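Local coordinates for NUDIX hydrolase (Jonesia denitrificans, PDB 4KTB), which is of unknown function but belongs to the Nudix superfamily and may act as an asymmetric diadenosine tetraphosphate hydrolase, at residues V58-R63 against T156-E161; K95-V100 against V140-D145; T113-F118 against D177-Q182. All blocks are in the same frame, centred on the assembly; numbering follows the deposited sequence. Where two conformers were deposited one is given.

Overall arrangement
Contact 1 pairs strands 55-64 and 154-158; contact 2 joins the end of helix 85-97 to the loop after strand 133-141; contact 3 lays helix 176-186 against strand 113-118. All three reach the same mixed sheet. Contact 2 falls, along the chain, between the two segments of contact 1, and its centre lies about 14 Å from that of contact 1. Contact 3 interleaves with both, its centre about 16 Å from contact 1 and about 22 Å from contact 2. Contacts 2 and 3 sit on opposite sides of the chain's centre, consistent with the Nudix arrangement of a sheet between helices. W157 packs on V142, and V58 on L180, so contact 1 touches both others.

Contact 1 (V58-R63 against T156-E161); sequences VGLLLR and TWLTPE
W157 has CG anti to its carbonyl carbon and beside the backbone N (chi1 -68°), and with chi2 at 101° the indole lies over G59. The CA of G59 stands 3.9 Å from the centroid of the six-membered ring of W157, over the face but displaced toward the rim, a CH-pi contact. A CB on G59 would come tightly against CH2 of that ring, so the missing side chain lets the indole settle close.

L60 and L158 point to the other face of the sheet and cross at about a right angle, with L60 CD1 and L158 CD1 3.6 Å apart. The two strands run antiparallel, V58 with L158 and L60 with T156 as hydrogen-bonded pairs around the non-hydrogen-bonded pair of G59 and W157. V58 N donates to L158 O at 2.9 Å, and L158 N returns the bond to V58 O at 3.0 Å. L60 N reaches T156 O at 2.7 Å; T156 N and L60 O meet in the reverse bond, though their modelled separation is too short to be trusted in detail. A water also donates to L60 O at 2.9 Å.

An alanine at W157 would probably leave the CA of G59 without its aromatic cover and R48 without its cation-pi partner.

Strand 55-64 is flanked in the sheet by 39-49, through the backbone bond of G59 with P46, and also pairs with 70-73. I168 of helix 166-170 packs on both L60 and L158, while L61 leans on D96 and L97 of helix 85-97.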
ATOM      1  N   VAL A  58      11.335  12.055  13.423  1.00 21.64           N
ATOM      2  CA  VAL A  58      12.051  11.571  12.238  1.00 20.90           C
ATOM      3  C   VAL A  58      13.525  11.884  12.408  1.00 17.77           C
ATOM      4  O   VAL A  58      13.877  12.917  12.987  1.00 16.41           O
ATOM      5  CB  VAL A  58      11.564  12.268  10.951  1.00 24.93           C
ATOM      6  CG1 VAL A  58      12.338  11.783   9.727  1.00 24.13           C
ATOM      7  CG2 VAL A  58      10.097  12.025  10.748  1.00 28.55           C
ATOM      8  N   GLY A  59      14.393  11.004  11.908  1.00 14.51           N
ATOM      9  CA  GLY A  59      15.821  11.228  12.034  1.00 13.73           C
ATOM     10  C   GLY A  59      16.465  11.738  10.758  1.00 14.39           C
ATOM     11  O   GLY A  59      16.540  11.006   9.775  1.00 16.84           O
ATOM     12  N   LEU A  60      16.941  12.980  10.776  1.00 17.63           N
ATOM     13  CA  LEU A  60      17.668  13.551   9.640  1.00 18.26           C
ATOM     14  C   LEU A  60      19.160  13.609   9.932  1.00 17.53           C
ATOM     15  O   LEU A  60      19.575  14.065  10.995  1.00 14.32           O
ATOM     16  CB  LEU A  60      17.174  14.969   9.318  1.00 20.32           C
ATOM     17  CG  LEU A  60      15.698  15.140   8.974  1.00 20.27           C
ATOM     18  CD1 LEU A  60      15.419  16.551   8.510  1.00 18.95           C
ATOM     19  CD2 LEU A  60      15.313  14.144   7.899  1.00 18.56           C
ATOM     20  N   LEU A  61      19.958  13.145   8.979  1.00 17.73           N
ATOM     21  CA  LEU A  61      21.406  13.207   9.094  1.00 13.53           C
ATOM     22  C   LEU A  61      21.843  14.572   8.624  1.00 19.56           C
ATOM     23  O   LEU A  61      21.254  15.126   7.705  1.00 20.84           O
ATOM     24  CB  LEU A  61      22.033  12.138   8.207  1.00 13.17           C
ATOM     25  CG  LEU A  61      21.632  10.709   8.564  1.00 12.25           C
ATOM     26  CD1 LEU A  61      22.041   9.746   7.479  1.00 11.53           C
ATOM     27  CD2 LEU A  61      22.299  10.337   9.863  1.00 13.19           C
ATOM     28  N   LEU A  62      22.868  15.130   9.247  1.00 18.61           N
ATOM     29  CA  LEU A  62      23.452  16.358   8.732  1.00 19.34           C
ATOM     30  C   LEU A  62      24.798  16.044   8.081  1.00 21.02           C
ATOM     31  O   LEU A  62      25.594  15.277   8.628  1.00 21.79           O
ATOM     32  CB  LEU A  62      23.651  17.369   9.856  1.00 22.00           C
ATOM     33  CG  LEU A  62      24.307  18.688   9.440  1.00 24.61           C
ATOM     34  CD1 LEU A  62      23.260  19.711   8.994  1.00 18.62           C
ATOM     35  CD2 LEU A  62      25.172  19.239  10.568  1.00 29.39           C
ATOM     36  N   ARG A  63      25.052  16.622   6.912  1.00 20.85           N
ATOM     37  CA  ARG A  63      26.351  16.459   6.269  1.00 24.54           C
ATOM     38  C   ARG A  63      26.676  17.561   5.276  1.00 25.71           C
ATOM     39  O   ARG A  63      25.892  18.485   5.077  1.00 28.30           O
ATOM     40  CB  ARG A  63      26.499  15.073   5.614  1.00 28.01           C
ATOM     41  CG  ARG A  63      25.569  14.740   4.451  1.00 29.16           C
ATOM     42  CD  ARG A  63      26.047  13.431   3.803  1.00 35.08           C
ATOM     43  NE  ARG A  63      25.030  12.750   3.002  1.00 38.57           N
ATOM     44  CZ  ARG A  63      24.655  11.482   3.168  1.00 39.77           C
ATOM     45  NH1 ARG A  63      25.207  10.733   4.108  1.00 43.23           N
ATOM     46  NH2 ARG A  63      23.725  10.960   2.387  1.00 36.73           N
ATOM     47  N   THR A 156      19.694  14.311  13.497  1.00 22.21           N
ATOM     48  CA  THR A 156      18.725  15.213  14.116  1.00 24.63           C
ATOM     49  C   THR A 156      17.350  14.563  14.251  1.00 23.76           C
ATOM     50  O   THR A 156      16.764  14.121  13.262  1.00 25.32           O
ATOM     51  CB  THR A 156      18.577  16.527  13.332  1.00 26.35           C
ATOM     52  OG1 THR A 156      19.866  16.994  12.910  1.00 29.07           O
ATOM     53  CG2 THR A 156      17.924  17.576  14.210  1.00 27.84           C
ATOM     54  N   TRP A 157      16.842  14.496  15.476  1.00 23.75           N
ATOM     55  CA  TRP A 157      15.502  13.982  15.697  1.00 21.23           C
ATOM     56  C   TRP A 157      14.541  15.142  15.842  1.00 24.23           C
ATOM     57  O   TRP A 157      14.679  15.967  16.742  1.00 28.09           O
ATOM     58  CB  TRP A 157      15.470  13.105  16.937  1.00 18.50           C
ATOM     59  CG  TRP A 157      16.231  11.833  16.760  1.00 17.99           C
ATOM     60  CD1 TRP A 157      17.483  11.551  17.221  1.00 20.26           C
ATOM     61  CD2 TRP A 157      15.798  10.672  16.043  1.00 17.40           C
ATOM     62  NE1 TRP A 157      17.850  10.276  16.850  1.00 19.21           N
ATOM     63  CE2 TRP A 157      16.830   9.720  16.118  1.00 18.12           C
ATOM     64  CE3 TRP A 157      14.633  10.344  15.344  1.00 18.36           C
ATOM     65  CZ2 TRP A 157      16.727   8.458  15.528  1.00 16.48           C
ATOM     66  CZ3 TRP A 157      14.538   9.101  14.754  1.00 17.92           C
ATOM     67  CH2 TRP A 157      15.572   8.170  14.853  1.00 17.10           C
ATOM     68  N   LEU A 158      13.568  15.198  14.946  1.00 22.90           N
ATOM     69  CA  LEU A 158      12.649  16.321  14.891  1.00 24.67           C
ATOM     70  C   LEU A 158      11.220  15.820  14.922  1.00 24.37           C
ATOM     71  O   LEU A 158      10.936  14.752  14.387  1.00 21.98           O
ATOM     72  CB  LEU A 158      12.863  17.074  13.590  1.00 24.79           C
ATOM     73  CG  LEU A 158      14.292  17.494  13.304  1.00 23.11           C
ATOM     74  CD1 LEU A 158      14.507  17.491  11.810  1.00 24.85           C
ATOM     75  CD2 LEU A 158      14.527  18.869  13.883  1.00 25.72           C
ATOM     76  N   THR A 159      10.319  16.589  15.537  1.00 25.79           N
ATOM     77  CA  THR A 159       8.896  16.293  15.410  1.00 24.05           C
ATOM     78  C   THR A 159       8.545  16.634  13.984  1.00 21.39           C
ATOM     79  O   THR A 159       9.292  17.375  13.340  1.00 20.37           O
ATOM     80  CB  THR A 159       8.005  17.147  16.340  1.00 24.28           C
ATOM     81  OG1 THR A 159       8.150  18.531  16.004  1.00 28.29           O
ATOM     82  CG2 THR A 159       8.363  16.929  17.775  1.00 21.45           C
ATOM     83  N   PRO A 160       7.422  16.088  13.482  1.00 22.86           N
ATOM     84  CA  PRO A 160       6.922  16.427  12.153  1.00 24.44           C
ATOM     85  C   PRO A 160       6.906  17.924  11.921  1.00 25.60           C
ATOM     86  O   PRO A 160       7.394  18.364  10.878  1.00 26.61           O
ATOM     87  CB  PRO A 160       5.500  15.886  12.191  1.00 23.87           C
ATOM     88  CG  PRO A 160       5.647  14.626  12.982  1.00 20.96           C
ATOM     89  CD  PRO A 160       6.698  14.929  14.040  1.00 23.17           C
ATOM     90  N   GLU A 161       6.355  18.684  12.861  1.00 25.47           N
ATOM     91  CA  GLU A 161       6.373  20.132  12.752  1.00 27.43           C
ATOM     92  C   GLU A 161       7.782  20.600  12.478  1.00 25.66           C
ATOM     93  O   GLU A 161       8.024  21.336  11.526  1.00 20.51           O
ATOM     94  CB  GLU A 161       5.890  20.775  14.050  1.00 30.25           C
ATOM     95  CG  GLU A 161       4.407  20.942  14.160  1.00 33.64           C
ATOM     96  CD  GLU A 161       4.036  22.060  15.105  1.00 38.68           C
ATOM     97  OE1 GLU A 161       3.739  23.179  14.624  1.00 40.07           O
ATOM     98  OE2 GLU A 161       4.054  21.821  16.329  1.00 41.76           O
TER
HETATM   99  O   HOH W   1      20.327  16.850  10.541  1.00  9.70           O

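Contact 2 (K95-V100 against V140-D145); sequences KDLGPV and VPVRGD
L97, at the end of helix 85-97, makes the first touch: its CD1 meets V142 CG1 at 4.2 Å, a loose apolar contact. A chi1 of -63° sets its CG anti to the carbonyl carbon, and the side chain packs among P46, L61 and L155. Its carbonyl O turns instead toward a water, modelled as donating to both L97 O and D145 O; both lengths are too short to be taken literally, and the bridge is doubtful.

G98 then leaves the helix with a positive phi of 92°, a backbone shape in which a side chain would jam against the carbonyl O of L97. From here the chain runs on through P99 to V100.

At V100 the segment meets the loop after strand 133-141 directly. V100 O lies 3.4 Å from G144 CA in a CA-H...O contact, and a CB on G144 would clash with this oxygen. V100 O is also 3.1 Å from D145 O, and its approach to D145 N is too poorly angled for a hydrogen bond. On the side-chain branch, V100 CG2 rests 3.4 Å from D145 O. V100 also touches a crystal neighbour, so its pose may owe something to the lattice. V142 also packs on W157, and R143 reaches S104 of a second subunit.

The contact thus ties the C-terminal end of helix 85-97 to the loop leaving strand 133-141, and its chemistry is thin. No direct hydrogen bond crosses; two acceptors, V100 O and D145 O, lie close with no proton between them to bond, leaving mainly the CA-H...O contact and the apolar touch of L97 on V142.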
ATOM      1  N   LYS A  95      25.037   1.406   8.173  1.00 16.41           N
ATOM      2  CA  LYS A  95      26.033   2.301   7.584  1.00 17.64           C
ATOM      3  C   LYS A  95      25.907   3.763   8.009  1.00 16.44           C
ATOM      4  O   LYS A  95      26.915   4.439   8.200  1.00 15.22           O
ATOM      5  CB  LYS A  95      25.979   2.200   6.052  1.00 20.87           C
ATOM      6  CG  LYS A  95      26.859   3.184   5.308  1.00 20.89           C
ATOM      7  CD  LYS A  95      26.897   2.849   3.824  1.00 24.05           C
ATOM      8  CE  LYS A  95      27.543   3.967   3.036  1.00 24.05           C
ATOM      9  NZ  LYS A  95      26.883   5.257   3.364  1.00 26.53           N
ATOM     10  N   ASP A  96      24.682   4.256   8.155  1.00 14.66           N
ATOM     11  CA  ASP A  96      24.467   5.673   8.479  1.00 15.01           C
ATOM     12  C   ASP A  96      24.243   5.933   9.979  1.00 17.06           C
ATOM     13  O   ASP A  96      24.544   7.016  10.478  1.00 19.64           O
ATOM     14  CB  ASP A  96      23.285   6.241   7.660  1.00 14.07           C
ATOM     15  CG  ASP A  96      23.705   6.797   6.301  1.00 15.97           C
ATOM     16  OD1 ASP A  96      24.794   7.396   6.200  1.00 16.19           O
ATOM     17  OD2 ASP A  96      22.940   6.646   5.326  1.00 18.13           O
ATOM     18  N   LEU A  97      23.719   4.934  10.689  1.00 15.46           N
ATOM     19  CA  LEU A  97      23.203   5.144  12.050  1.00 15.90           C
ATOM     20  C   LEU A  97      23.859   4.261  13.103  1.00 17.11           C
ATOM     21  O   LEU A  97      23.506   4.318  14.285  1.00 16.06           O
ATOM     22  CB  LEU A  97      21.693   4.904  12.099  1.00 13.51           C
ATOM     23  CG  LEU A  97      20.803   5.822  11.259  1.00 10.95           C
ATOM     24  CD1 LEU A  97      19.345   5.480  11.493  1.00 10.60           C
ATOM     25  CD2 LEU A  97      21.089   7.293  11.593  1.00 13.35           C
ATOM     26  N   GLY A  98      24.794   3.429  12.668  1.00 19.33           N
ATOM     27  CA  GLY A  98      25.470   2.525  13.576  1.00 18.54           C
ATOM     28  C   GLY A  98      24.785   1.173  13.667  1.00 20.29           C
ATOM     29  O   GLY A  98      23.621   1.028  13.282  1.00 18.82           O
ATOM     30  N   PRO A  99      25.501   0.178  14.211  1.00 13.55           N
ATOM     31  CA  PRO A  99      25.074  -1.219  14.212  1.00 16.32           C
ATOM     32  C   PRO A  99      24.070  -1.546  15.296  1.00 18.86           C
ATOM     33  O   PRO A  99      23.605  -2.681  15.355  1.00 20.68           O
ATOM     34  CB  PRO A  99      26.371  -1.962  14.498  1.00 23.24           C
ATOM     35  CG  PRO A  99      27.115  -1.026  15.389  1.00 24.64           C
ATOM     36  CD  PRO A  99      26.805   0.350  14.873  1.00 14.53           C
ATOM     37  N   VAL A 100      23.744  -0.588  16.148  1.00 14.07           N
ATOM     38  CA  VAL A 100      22.772  -0.867  17.190  1.00 16.73           C
ATOM     39  C   VAL A 100      21.510  -0.013  17.066  1.00 20.13           C
ATOM     40  O   VAL A 100      20.787   0.165  18.043  1.00 20.64           O
ATOM     41  CB  VAL A 100      23.375  -0.695  18.594  1.00 19.54           C
ATOM     42  CG1 VAL A 100      24.489  -1.714  18.827  1.00 22.98           C
ATOM     43  CG2 VAL A 100      23.896   0.729  18.775  1.00 18.49           C
ATOM     44  N   VAL A 140      11.269   3.579   8.272  1.00  7.87           N
ATOM     45  CA  VAL A 140      11.892   2.576   9.120  1.00 14.77           C
ATOM     46  C   VAL A 140      11.990   3.034  10.578  1.00 14.54           C
ATOM     47  O   VAL A 140      12.746   3.953  10.906  1.00 13.98           O
ATOM     48  CB  VAL A 140      13.275   2.159   8.609  1.00 13.49           C
ATOM     49  CG1 VAL A 140      13.793   0.988   9.442  1.00 12.84           C
ATOM     50  CG2 VAL A 140      13.225   1.776   7.129  1.00 11.93           C
ATOM     51  N   PRO A 141      11.188   2.412  11.455  1.00 13.66           N
ATOM     52  CA  PRO A 141      11.369   2.784  12.852  1.00 16.08           C
ATOM     53  C   PRO A 141      12.672   2.159  13.307  1.00 15.53           C
ATOM     54  O   PRO A 141      13.018   1.066  12.837  1.00 12.72           O
ATOM     55  CB  PRO A 141      10.168   2.132  13.556  1.00 14.23           C
ATOM     56  CG  PRO A 141       9.157   1.883  12.447  1.00 10.24           C
ATOM     57  CD  PRO A 141      10.021   1.536  11.262  1.00 12.20           C
ATOM     58  N   VAL A 142      13.407   2.872  14.150  1.00 16.73           N
ATOM     59  CA  VAL A 142      14.614   2.322  14.746  1.00 16.26           C
ATOM     60  C   VAL A 142      14.356   2.181  16.216  1.00 18.23           C
ATOM     61  O   VAL A 142      13.846   3.104  16.854  1.00 14.53           O
ATOM     62  CB  VAL A 142      15.842   3.209  14.523  1.00 15.41           C
ATOM     63  CG1 VAL A 142      16.395   2.974  13.141  1.00 15.56           C
ATOM     64  CG2 VAL A 142      15.476   4.665  14.715  1.00 15.95           C
ATOM     65  N   ARG A 143      14.700   1.012  16.743  1.00 14.83           N
ATOM     66  CA  ARG A 143      14.333   0.663  18.101  1.00 25.98           C
ATOM     67  C   ARG A 143      15.499   0.854  19.077  1.00 24.72           C
ATOM     68  O   ARG A 143      15.297   0.850  20.292  1.00 23.01           O
ATOM     69  CB  ARG A 143      13.810  -0.781  18.155  1.00 30.10           C
ATOM     70  CG  ARG A 143      12.787  -1.139  17.074  1.00 33.58           C
ATOM     71  CD  ARG A 143      11.409  -0.570  17.366  1.00 38.83           C
ATOM     72  NE  ARG A 143      10.519  -0.659  16.206  1.00 39.91           N
ATOM     73  CZ  ARG A 143       9.194  -0.557  16.260  1.00 38.94           C
ATOM     74  NH1 ARG A 143       8.472  -0.650  15.150  1.00 34.99           N
ATOM     75  NH2 ARG A 143       8.599  -0.366  17.424  1.00 42.63           N
ATOM     76  N   GLY A 144      16.706   1.039  18.550  1.00 23.96           N
ATOM     77  CA  GLY A 144      17.885   1.185  19.390  1.00 22.38           C
ATOM     78  C   GLY A 144      18.558   2.540  19.276  1.00 25.69           C
ATOM     79  O   GLY A 144      18.034   3.457  18.646  1.00 29.31           O
ATOM     80  N   ASP A 145      19.726   2.672  19.887  1.00 26.82           N
ATOM     81  CA  ASP A 145      20.436   3.937  19.865  1.00 26.66           C
ATOM     82  C   ASP A 145      21.153   4.105  18.527  1.00 24.56           C
ATOM     83  O   ASP A 145      21.623   3.131  17.927  1.00 20.25           O
ATOM     84  CB  ASP A 145      21.418   4.028  21.041  1.00 32.51           C
ATOM     85  CG  ASP A 145      20.717   4.030  22.399  1.00 38.44           C
ATOM     86  OD1 ASP A 145      20.218   5.098  22.815  1.00 40.07           O
ATOM     87  OD2 ASP A 145      20.673   2.969  23.061  1.00 42.88           O
TER
HETATM   88  O   HOH W   2      23.523   2.946  16.421  1.00 16.44           O

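Contact 3 (T113-F118 against D177-Q182); sequences TVAEYF and DMLLKQ
L179 spreads its two methyls over strand 113-118. Its chi1 of -179° puts CG anti to the backbone N, and chi2 of 55° sets CD1 3.6 Å from T113 CG2. The other branch, CD2, lies 4.1 Å from A115 CB and 3.5 Å from Y117 OH, the tyrosine crossing the leucine at about a right angle. The hydroxyl of Y117 is hydrogen-bonded to D43 OD2.

One turn further along the helix, the extended side chain of Q182 crosses that of T113 at about a right angle. A water gathers the polar groups here: Q182 NE2 donates to it at 2.7 Å, T113 OG1 bonds to it at 2.7 Å, and it donates to V114 O at 3.1 Å. Q182 NE2 makes a further, weak hydrogen bond to A185 O of a fourth subunit, so this buried amide is shared between the strand and the assembly.

Helix and strand run nearly antiparallel, 173° apart, the segment axes coming within 10.2 Å at their closest, consistent with the alpha/beta/alpha layering of the Nudix fold. Strand 113-118 lies in the sheet between 126-127 and 133-141; F126 of the former packs on A115, L179 and Q182, while helix 166-170 covers D177, L180 and K181 through L169.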
ATOM      1  N   THR A 113       6.253   4.472  -1.399  1.00  5.25           N
ATOM      2  CA  THR A 113       6.261   5.130  -2.704  1.00  6.20           C
ATOM      3  C   THR A 113       7.483   4.706  -3.457  1.00  8.64           C
ATOM      4  O   THR A 113       8.322   3.985  -2.936  1.00  8.56           O
ATOM      5  CB  THR A 113       6.297   6.683  -2.629  1.00  8.29           C
ATOM      6  OG1 THR A 113       5.986   7.222  -3.912  1.00  8.42           O
ATOM      7  CG2 THR A 113       7.682   7.170  -2.280  1.00  9.51           C
ATOM      8  N   VAL A 114       7.560   5.152  -4.698  1.00 12.29           N
ATOM      9  CA  VAL A 114       8.757   5.015  -5.482  1.00  6.43           C
ATOM     10  C   VAL A 114       9.185   6.407  -5.911  1.00  4.74           C
ATOM     11  O   VAL A 114       8.414   7.143  -6.509  1.00 19.11           O
ATOM     12  CB  VAL A 114       8.537   4.136  -6.695  1.00  4.31           C
ATOM     13  CG1 VAL A 114       9.800   4.084  -7.525  1.00  4.24           C
ATOM     14  CG2 VAL A 114       8.117   2.726  -6.270  1.00  4.21           C
ATOM     15  N   ALA A 115      10.417   6.765  -5.573  1.00  4.84           N
ATOM     16  CA  ALA A 115      10.957   8.089  -5.877  1.00  5.23           C
ATOM     17  C   ALA A 115      11.928   7.954  -7.044  1.00 11.16           C
ATOM     18  O   ALA A 115      12.951   7.258  -6.939  1.00 12.10           O
ATOM     19  CB  ALA A 115      11.674   8.660  -4.680  1.00  8.32           C
ATOM     20  N   GLU A 116      11.616   8.628  -8.141  1.00  5.45           N
ATOM     21  CA  GLU A 116      12.387   8.479  -9.346  1.00  5.54           C
ATOM     22  C   GLU A 116      13.247   9.709  -9.546  1.00  6.15           C
ATOM     23  O   GLU A 116      12.798  10.718 -10.077  1.00 10.48           O
ATOM     24  CB  GLU A 116      11.431   8.231 -10.504  1.00  5.46           C
ATOM     25  CG  GLU A 116      10.467   7.104 -10.176  1.00  6.47           C
ATOM     26  CD  GLU A 116       9.406   6.849 -11.237  1.00 10.23           C
ATOM     27  OE1 GLU A 116       8.277   6.482 -10.854  1.00 10.66           O
ATOM     28  OE2 GLU A 116       9.691   6.984 -12.447  1.00  6.75           O
ATOM     29  N   TYR A 117      14.478   9.613  -9.068  1.00  6.65           N
ATOM     30  CA  TYR A 117      15.429  10.696  -9.181  1.00  6.97           C
ATOM     31  C   TYR A 117      15.970  10.718 -10.589  1.00 11.20           C
ATOM     32  O   TYR A 117      16.679   9.798 -11.001  1.00  8.06           O
ATOM     33  CB  TYR A 117      16.592  10.504  -8.211  1.00  7.10           C
ATOM     34  CG  TYR A 117      16.242  10.408  -6.739  1.00 12.93           C
ATOM     35  CD1 TYR A 117      15.937   9.178  -6.155  1.00 11.50           C
ATOM     36  CD2 TYR A 117      16.273  11.534  -5.921  1.00 12.51           C
ATOM     37  CE1 TYR A 117      15.647   9.079  -4.814  1.00 13.76           C
ATOM     38  CE2 TYR A 117      15.977  11.450  -4.580  1.00 12.33           C
ATOM     39  CZ  TYR A 117      15.667  10.220  -4.032  1.00 15.10           C
ATOM     40  OH  TYR A 117      15.379  10.119  -2.698  1.00 18.21           O
ATOM     41  N   PHE A 118      15.651  11.785 -11.311  1.00 15.22           N
ATOM     42  CA  PHE A 118      16.113  11.948 -12.689  1.00 16.88           C
ATOM     43  C   PHE A 118      17.395  12.753 -12.773  1.00 17.22           C
ATOM     44  O   PHE A 118      17.648  13.624 -11.947  1.00 21.32           O
ATOM     45  CB  PHE A 118      15.027  12.594 -13.555  1.00 15.16           C
ATOM     46  CG  PHE A 118      14.198  11.598 -14.333  1.00 17.59           C
ATOM     47  CD1 PHE A 118      13.464  10.613 -13.676  1.00 14.79           C
ATOM     48  CD2 PHE A 118      14.145  11.645 -15.720  1.00 21.46           C
ATOM     49  CE1 PHE A 118      12.691   9.674 -14.393  1.00 16.70           C
ATOM     50  CE2 PHE A 118      13.375  10.707 -16.441  1.00 22.39           C
ATOM     51  CZ  PHE A 118      12.648   9.726 -15.772  1.00 18.33           C
ATOM     52  N   ASP A 177      13.058  16.570   0.324  1.00 11.72           N
ATOM     53  CA  ASP A 177      12.133  17.252   1.214  1.00 12.73           C
ATOM     54  C   ASP A 177      10.727  16.780   0.893  1.00 12.61           C
ATOM     55  O   ASP A 177       9.924  16.548   1.788  1.00 16.57           O
ATOM     56  CB  ASP A 177      12.246  18.770   1.100  1.00 13.49           C
ATOM     57  CG  ASP A 177      12.208  19.247  -0.322  1.00 23.29           C
ATOM     58  OD1 ASP A 177      12.754  18.550  -1.201  1.00 23.09           O
ATOM     59  OD2 ASP A 177      11.635  20.327  -0.570  1.00 23.46           O
HETATM   60  N   MSE A 178      10.435  16.613  -0.388  0.62 11.57           N
HETATM   61  CA  MSE A 178       9.125  16.130  -0.793  0.62 13.37           C
HETATM   62  C   MSE A 178       8.915  14.670  -0.409  0.62 14.40           C
HETATM   63  O   MSE A 178       7.836  14.281   0.044  0.62 15.52           O
HETATM   64  CB  MSE A 178       8.946  16.284  -2.295  0.62 12.13           C
HETATM   65  CG  MSE A 178       7.649  15.694  -2.804  0.62 10.90           C
HETATM   66 SE   MSE A 178       6.061  16.370  -1.877  0.62 20.23          SE
HETATM   67  CE  MSE A 178       6.337  18.309  -2.028  0.62 20.46           C
ATOM     68  N   LEU A 179       9.949  13.860  -0.604  1.00 12.63           N
ATOM     69  CA  LEU A 179       9.869  12.450  -0.237  1.00 13.28           C
ATOM     70  C   LEU A 179       9.592  12.335   1.261  1.00 13.95           C
ATOM     71  O   LEU A 179       8.832  11.467   1.704  1.00 13.01           O
ATOM     72  CB  LEU A 179      11.157  11.720  -0.612  1.00 10.59           C
ATOM     73  CG  LEU A 179      11.190  10.225  -0.300  1.00  7.86           C
ATOM     74  CD1 LEU A 179      10.020   9.522  -0.934  1.00  7.51           C
ATOM     75  CD2 LEU A 179      12.496   9.628  -0.797  1.00  7.58           C
ATOM     76  N   LEU A 180      10.183  13.238   2.035  1.00  9.87           N
ATOM     77  CA  LEU A 180       9.932  13.271   3.465  1.00 12.96           C
ATOM     78  C   LEU A 180       8.452  13.572   3.756  1.00 13.59           C
ATOM     79  O   LEU A 180       7.839  12.955   4.632  1.00 15.84           O
ATOM     80  CB  LEU A 180      10.849  14.294   4.129  1.00 16.00           C
ATOM     81  CG  LEU A 180      10.493  14.695   5.553  1.00 11.86           C
ATOM     82  CD1 LEU A 180      10.543  13.489   6.480  1.00 11.46           C
ATOM     83  CD2 LEU A 180      11.435  15.797   6.019  1.00 12.79           C
ATOM     84  N   LYS A 181       7.881  14.505   3.004  1.00 14.28           N
ATOM     85  CA  LYS A 181       6.477  14.859   3.171  1.00 15.98           C
ATOM     86  C   LYS A 181       5.558  13.722   2.765  1.00 14.06           C
ATOM     87  O   LYS A 181       4.538  13.468   3.404  1.00 13.68           O
ATOM     88  CB  LYS A 181       6.139  16.089   2.342  1.00 16.77           C
ATOM     89  CG  LYS A 181       6.785  17.358   2.830  1.00 18.88           C
ATOM     90  CD  LYS A 181       6.142  18.539   2.144  1.00 20.83           C
ATOM     91  CE  LYS A 181       7.190  19.419   1.491  1.00 24.48           C
ATOM     92  NZ  LYS A 181       6.595  20.560   0.730  1.00 24.32           N
ATOM     93  N   GLN A 182       5.909  13.057   1.679  1.00 10.15           N
ATOM     94  CA  GLN A 182       5.188  11.858   1.290  1.00 15.94           C
ATOM     95  C   GLN A 182       5.250  10.817   2.398  1.00 14.01           C
ATOM     96  O   GLN A 182       4.282  10.122   2.646  1.00 11.99           O
ATOM     97  CB  GLN A 182       5.771  11.277  -0.002  1.00 14.58           C
ATOM     98  CG  GLN A 182       5.554  12.141  -1.218  1.00 13.30           C
ATOM     99  CD  GLN A 182       6.274  11.608  -2.434  1.00 11.64           C
ATOM    100  OE1 GLN A 182       7.331  12.114  -2.814  1.00 11.73           O
ATOM    101  NE2 GLN A 182       5.707  10.572  -3.052  1.00 14.81           N
TER
HETATM  102  O   HOH W   3       6.730   9.376  -5.271  1.00  9.50           O